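Local coordinates for protein VP1 (Polyomavirus HPyV6, PDB 4PCG) that builds pentamers as the major capsid protein of the virion and probably takes part in attachment to host-cell receptors, at residues Ala45-Thr50 with Ala55-Cys60; Gly102-Arg105 with Pro110-Val113. All blocks are in the same frame, centred on the assembly; numbering follows the deposited sequence.

Contact 1: Ala45-Thr50 with Ala55-Cys60; sequences APYTFT and AGSSLC. With NA (sodium ion), chain L.
Ala45 and Gly56 make the one direct hydrogen bond between 45-50 and 55-60, Ala45 N to Gly56 O at 3.0 Å, with the donor tilted 34° from the carbonyl plane. Ser57 buries more surface than any other residue here. Its CB packs 3.3 Å from Ala45 O and also meets Pro46 O, while OG, lying between the backbone N and the carbonyl carbon (chi1 61°), hydrogen-bonds a water. That water donates to Pro46 O and accepts from Thr48 N, so one solvent molecule joins the serine hydroxyl to two backbone groups. A second water donates to Ala45 O and Ser57 O. The Tyr47 ring presents its CD2 edge to Ser57 O at 3.7 Å, near the ring plane. Further out, Glu175 hydrogen-bonds Tyr47 OH through OE1 and Ser58 OG through OE2, so that one carboxylate bridges a side chain of each segment; Tyr47 OH is also bonded to Gly99 N of a neighbouring subunit. Off one face of the Tyr47 ring lies a sodium ion, whose bound water stands over the rim of that face and donates to Thr48 O. Thr48 OG1 and Thr50 OG1 bind the ion directly. Thr52 O and Asp54 OD2 complete this sodium site, formed within a single loop of the VP1 jelly roll.

Contact 2: Gly102-Arg105 with Pro110-Val113; sequences GYIR and PAGV
Gly102 and Ala111 are joined by a single backbone hydrogen bond, Ala111 N to Gly102 O at 2.9 Å, nearly straight at the hydrogen (166°). The acceptor is approached from well outside the plane of its carbonyl group, and the methyl of the donor residue follows the N-H in: Ala111 CB rests 3.5 Å from Gly102 O, beside the hydrogen bond. Gly102 itself adopts a positive-phi backbone conformation. Next along the chain, Tyr103 faces Pro110 as an antiparallel non-hydrogen-bonded pair, their CA atoms 4.2 Å apart and their side chains diverging. This is a two-stranded antiparallel hairpin, 103-104 with 109-110, set in a loop that leads on to strand 117-124 of the jelly roll. Apolar contact between side chains is made by Ile104, which approaches Ala111 with its longer branch: CG1 lies anti to the carbonyl carbon (chi1 -53°), 4.0 Å from Ala111 CB and close to Ala111 CA as well. An extended chi2 of 173° carries CD1 on alongside the same residue, 4.2 Å from Ala111 CA. Within the same chain, Tyr103 bonds through its backbone to Asn244 and Thr246. Across the subunit interface, Pro110 packs on Phe49 of a neighbouring subunit, and Ile104 touches Ser197 of that subunit.

From the N terminus, the chain leaves strand 9-27 and enters a long loop, where contact 1 closes a short excursion that carries strand 52-53 before strand 62-67 begins. It then runs through strand 79-93 of the main sheet and out to contact 2, which closes a second small loop ahead of strand 117-124. The two closures follow in series, neither nested nor crossed. The centres of contact 1 and contact 2 are about 20 Å apart. Nearest atoms of contact 1 and contact 2 are about 11 Å apart, so the two do not touch within one chain. Between subunits they do meet: Phe49 of contact 1 stacks on Tyr103 of a neighbouring copy's contact 2, joining loop to loop across the pentamer interface.

Contact 1: Ala45-Thr50 with Ala55-Cys60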
ATOM      1  N   ALA B  45     -23.829   5.511 -20.112  1.00 19.14           N
ATOM      2  CA  ALA B  45     -25.065   6.210 -19.831  1.00 19.15           C
ATOM      3  C   ALA B  45     -25.246   6.232 -18.305  1.00 17.78           C
ATOM      4  O   ALA B  45     -24.675   5.394 -17.591  1.00 18.42           O
ATOM      5  CB  ALA B  45     -26.252   5.496 -20.499  1.00 21.60           C
ATOM      6  N   PRO B  46     -26.037   7.181 -17.793  1.00 19.52           N
ATOM      7  CA  PRO B  46     -26.265   7.218 -16.352  1.00 20.25           C
ATOM      8  C   PRO B  46     -26.686   5.883 -15.751  1.00 18.81           C
ATOM      9  O   PRO B  46     -27.528   5.155 -16.321  1.00 19.38           O
ATOM     10  CB  PRO B  46     -27.383   8.232 -16.204  1.00 22.37           C
ATOM     11  CG  PRO B  46     -27.187   9.142 -17.359  1.00 23.54           C
ATOM     12  CD  PRO B  46     -26.771   8.251 -18.485  1.00 21.88           C
ATOM     13  N   TYR B  47     -26.081   5.562 -14.616  1.00 17.97           N
ATOM     14  CA  TYR B  47     -26.252   4.254 -13.982  1.00 18.00           C
ATOM     15  C   TYR B  47     -27.430   4.341 -13.045  1.00 21.50           C
ATOM     16  O   TYR B  47     -27.344   4.949 -11.981  1.00 21.45           O
ATOM     17  CB  TYR B  47     -24.952   3.854 -13.259  1.00 18.64           C
ATOM     18  CG  TYR B  47     -24.886   2.426 -12.740  1.00 17.15           C
ATOM     19  CD1 TYR B  47     -25.504   2.070 -11.545  1.00 19.06           C
ATOM     20  CD2 TYR B  47     -24.172   1.426 -13.432  1.00 17.19           C
ATOM     21  CE1 TYR B  47     -25.451   0.778 -11.065  1.00 19.27           C
ATOM     22  CE2 TYR B  47     -24.110   0.129 -12.943  1.00 17.67           C
ATOM     23  CZ  TYR B  47     -24.757  -0.189 -11.756  1.00 17.56           C
ATOM     24  OH  TYR B  47     -24.693  -1.461 -11.221  1.00 19.88           O
ATOM     25  N   THR B  48     -28.551   3.753 -13.429  1.00 21.76           N
ATOM     26  CA  THR B  48     -29.765   3.856 -12.572  1.00 23.79           C
ATOM     27  C   THR B  48     -29.722   2.886 -11.401  1.00 26.54           C
ATOM     28  O   THR B  48     -29.027   1.875 -11.429  1.00 29.00           O
ATOM     29  CB  THR B  48     -31.048   3.616 -13.370  1.00 26.99           C
ATOM     30  OG1 THR B  48     -31.057   2.254 -13.842  1.00 25.66           O
ATOM     31  CG2 THR B  48     -31.105   4.603 -14.546  1.00 29.62           C
ATOM     32  N   PHE B  49     -30.483   3.191 -10.364  1.00 27.37           N
ATOM     33  CA  PHE B  49     -30.391   2.430  -9.126  1.00 32.48           C
ATOM     34  C   PHE B  49     -31.488   1.386  -9.023  1.00 33.83           C
ATOM     35  O   PHE B  49     -31.916   1.046  -7.932  1.00 52.24           O
ATOM     36  CB  PHE B  49     -30.429   3.400  -7.931  1.00 39.02           C
ATOM     37  CG  PHE B  49     -29.272   4.377  -7.887  1.00 36.34           C
ATOM     38  CD1 PHE B  49     -28.107   4.178  -8.641  1.00 37.22           C
ATOM     39  CD2 PHE B  49     -29.328   5.476  -7.049  1.00 38.94           C
ATOM     40  CE1 PHE B  49     -27.058   5.087  -8.582  1.00 39.04           C
ATOM     41  CE2 PHE B  49     -28.274   6.368  -6.975  1.00 35.61           C
ATOM     42  CZ  PHE B  49     -27.148   6.185  -7.745  1.00 35.58           C
ATOM     43  N   THR B  50     -31.952   0.894 -10.167  1.00 33.62           N
ATOM     44  CA  THR B  50     -32.996  -0.116 -10.234  1.00 30.45           C
ATOM     45  C   THR B  50     -32.440  -1.497  -9.916  1.00 34.01           C
ATOM     46  O   THR B  50     -31.223  -1.684  -9.717  1.00 35.23           O
ATOM     47  CB  THR B  50     -33.595  -0.183 -11.657  1.00 32.06           C
ATOM     48  OG1 THR B  50     -32.570  -0.568 -12.596  1.00 27.73           O
ATOM     49  CG2 THR B  50     -34.195   1.162 -12.064  1.00 36.50           C
ATOM     50  N   ALA B  55     -28.251  -2.324 -20.298  1.00 23.56           N
ATOM     51  CA  ALA B  55     -27.330  -2.152 -21.413  1.00 21.95           C
ATOM     52  C   ALA B  55     -27.083  -0.647 -21.577  1.00 24.27           C
ATOM     53  O   ALA B  55     -28.013   0.149 -21.426  1.00 28.95           O
ATOM     54  CB  ALA B  55     -27.936  -2.723 -22.671  1.00 26.31           C
ATOM     55  N   GLY B  56     -25.841  -0.268 -21.836  1.00 20.86           N
ATOM     56  CA  GLY B  56     -25.498   1.124 -22.086  1.00 22.44           C
ATOM     57  C   GLY B  56     -24.848   1.777 -20.884  1.00 20.60           C
ATOM     58  O   GLY B  56     -24.076   2.718 -21.052  1.00 20.26           O
ATOM     59  N   SER B  57     -25.177   1.294 -19.679  1.00 19.41           N
ATOM     60  CA  SER B  57     -24.614   1.855 -18.441  1.00 20.39           C
ATOM     61  C   SER B  57     -23.657   0.900 -17.731  1.00 18.54           C
ATOM     62  O   SER B  57     -22.904   1.323 -16.875  1.00 18.11           O
ATOM     63  CB  SER B  57     -25.717   2.308 -17.483  1.00 20.81           C
ATOM     64  OG  SER B  57     -26.545   1.230 -17.111  1.00 22.80           O
ATOM     65  N   SER B  58     -23.688  -0.378 -18.097  1.00 17.80           N
ATOM     66  CA  SER B  58     -22.815  -1.379 -17.477  1.00 18.85           C
ATOM     67  C   SER B  58     -21.647  -1.669 -18.430  1.00 19.74           C
ATOM     68  O   SER B  58     -21.839  -1.950 -19.628  1.00 19.75           O
ATOM     69  CB  SER B  58     -23.605  -2.642 -17.148  1.00 23.19           C
ATOM     70  OG  SER B  58     -24.346  -2.457 -15.934  1.00 27.81           O
ATOM     71  N   LEU B  59     -20.439  -1.570 -17.897  1.00 16.23           N
ATOM     72  CA  LEU B  59     -19.239  -1.822 -18.666  1.00 16.10           C
ATOM     73  C   LEU B  59     -19.165  -3.323 -19.035  1.00 15.94           C
ATOM     74  O   LEU B  59     -19.435  -4.207 -18.198  1.00 15.95           O
ATOM     75  CB  LEU B  59     -18.000  -1.413 -17.884  1.00 16.55           C
ATOM     76  CG  LEU B  59     -16.665  -1.423 -18.675  1.00 16.02           C
ATOM     77  CD1 LEU B  59     -16.671  -0.481 -19.859  1.00 19.08           C
ATOM     78  CD2 LEU B  59     -15.486  -1.064 -17.779  1.00 20.28           C
ATOM     79  N   CYS B  60     -18.855  -3.598 -20.304  1.00 15.85           N
ATOM     80  CA  CYS B  60     -18.670  -4.969 -20.763  1.00 14.83           C
ATOM     81  C   CYS B  60     -17.209  -5.199 -21.106  1.00 15.08           C
ATOM     82  O   CYS B  60     -16.453  -4.256 -21.332  1.00 14.36           O
ATOM     83  CB  CYS B  60     -19.547  -5.254 -21.982  1.00 15.75           C
ATOM     84  SG  CYS B  60     -21.326  -5.176 -21.603  1.00 18.55           S
TER
HETATM   85 NA    NA L 303     -30.245  -0.134 -13.334  1.00 27.41          NA
HETATM   86  O   HOH W   1     -22.631   4.156 -16.522  1.00 17.27           O
HETATM   87  O   HOH W   2     -28.719   2.190 -15.936  1.00 23.45           O
HETATM   88  O   HOH W   3     -27.920  -0.176 -13.216  1.00 26.01           O

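Contact 2: Gly102-Arg105 with Pro110-Val113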
ATOM      1  N   GLY B 102     -17.819  16.770 -12.607  1.00 20.58           N
ATOM      2  CA  GLY B 102     -18.764  17.554 -11.800  1.00 20.74           C
ATOM      3  C   GLY B 102     -18.099  18.046 -10.533  1.00 22.60           C
ATOM      4  O   GLY B 102     -16.868  17.928 -10.369  1.00 22.50           O
ATOM      5  N   TYR B 103     -18.889  18.545  -9.605  1.00 21.92           N
ATOM      6  CA  TYR B 103     -18.343  19.027  -8.338  1.00 23.47           C
ATOM      7  C   TYR B 103     -19.181  18.574  -7.138  1.00 25.99           C
ATOM      8  O   TYR B 103     -20.345  18.218  -7.288  1.00 25.86           O
ATOM      9  CB  TYR B 103     -18.160  20.530  -8.369  1.00 26.40           C
ATOM     10  CG  TYR B 103     -19.438  21.350  -8.454  1.00 26.94           C
ATOM     11  CD1 TYR B 103     -19.994  21.666  -9.692  1.00 30.65           C
ATOM     12  CD2 TYR B 103     -20.083  21.805  -7.314  1.00 28.80           C
ATOM     13  CE1 TYR B 103     -21.144  22.430  -9.793  1.00 32.43           C
ATOM     14  CE2 TYR B 103     -21.237  22.569  -7.400  1.00 30.75           C
ATOM     15  CZ  TYR B 103     -21.769  22.867  -8.650  1.00 33.20           C
ATOM     16  OH  TYR B 103     -22.909  23.600  -8.772  1.00 35.67           O
ATOM     17  N   ILE B 104     -18.563  18.545  -5.964  1.00 23.98           N
ATOM     18  CA  ILE B 104     -19.268  18.173  -4.746  1.00 25.53           C
ATOM     19  C   ILE B 104     -19.624  19.463  -4.042  1.00 27.67           C
ATOM     20  O   ILE B 104     -18.761  20.185  -3.481  1.00 27.62           O
ATOM     21  CB  ILE B 104     -18.446  17.268  -3.818  1.00 28.26           C
ATOM     22  CG1 ILE B 104     -17.930  16.046  -4.566  1.00 29.02           C
ATOM     23  CG2 ILE B 104     -19.303  16.839  -2.613  1.00 29.53           C
ATOM     24  CD1 ILE B 104     -16.965  15.190  -3.757  1.00 30.93           C
ATOM     25  N   ARG B 105     -20.910  19.793  -4.078  1.00 27.03           N
ATOM     26  CA  ARG B 105     -21.336  21.073  -3.565  1.00 30.69           C
ATOM     27  C   ARG B 105     -20.965  21.235  -2.091  1.00 33.05           C
ATOM     28  O   ARG B 105     -20.467  22.282  -1.686  1.00 33.46           O
ATOM     29  CB  ARG B 105     -22.849  21.247  -3.765  1.00 32.63           C
ATOM     30  CG  ARG B 105     -23.426  22.541  -3.236  1.00 39.55           C
ATOM     31  CD  ARG B 105     -24.869  22.702  -3.703  1.00 41.19           C
ATOM     32  NE  ARG B 105     -24.939  23.347  -5.012  1.00 43.36           N
ATOM     33  CZ  ARG B 105     -25.911  23.192  -5.915  1.00 51.64           C
ATOM     34  NH1 ARG B 105     -26.946  22.374  -5.713  1.00 55.00           N
ATOM     35  NH2 ARG B 105     -25.831  23.858  -7.057  1.00 56.38           N
ATOM     36  N   PRO B 110     -13.850  19.923  -6.925  1.00 24.26           N
ATOM     37  CA  PRO B 110     -14.155  18.999  -8.003  1.00 23.47           C
ATOM     38  C   PRO B 110     -14.357  17.571  -7.510  1.00 22.88           C
ATOM     39  O   PRO B 110     -13.716  17.148  -6.554  1.00 23.77           O
ATOM     40  CB  PRO B 110     -12.919  19.075  -8.902  1.00 23.68           C
ATOM     41  CG  PRO B 110     -12.367  20.402  -8.638  1.00 27.39           C
ATOM     42  CD  PRO B 110     -12.636  20.704  -7.203  1.00 28.06           C
ATOM     43  N   ALA B 111     -15.239  16.831  -8.169  1.00 21.08           N
ATOM     44  CA  ALA B 111     -15.616  15.507  -7.712  1.00 19.92           C
ATOM     45  C   ALA B 111     -14.570  14.447  -8.034  1.00 19.64           C
ATOM     46  O   ALA B 111     -14.367  13.510  -7.261  1.00 22.19           O
ATOM     47  CB  ALA B 111     -16.937  15.097  -8.336  1.00 21.86           C
ATOM     48  N   GLY B 112     -13.952  14.580  -9.193  1.00 20.00           N
ATOM     49  CA  GLY B 112     -13.106  13.538  -9.728  1.00 20.49           C
ATOM     50  C   GLY B 112     -13.802  12.208  -9.975  1.00 21.03           C
ATOM     51  O   GLY B 112     -15.032  12.084  -9.973  1.00 19.41           O
ATOM     52  N   VAL B 113     -12.989  11.198 -10.195  1.00 16.51           N
ATOM     53  CA  VAL B 113     -13.496   9.844 -10.353  1.00 16.00           C
ATOM     54  C   VAL B 113     -13.224   9.067  -9.077  1.00 18.24           C
ATOM     55  O   VAL B 113     -12.129   9.137  -8.483  1.00 18.05           O
ATOM     56  CB  VAL B 113     -12.940   9.149 -11.617  1.00 19.14           C
ATOM     57  CG1 VAL B 113     -11.445   9.265 -11.710  1.00 23.70           C
ATOM     58  CG2 VAL B 113     -13.395   7.689 -11.670  1.00 17.60           C
TER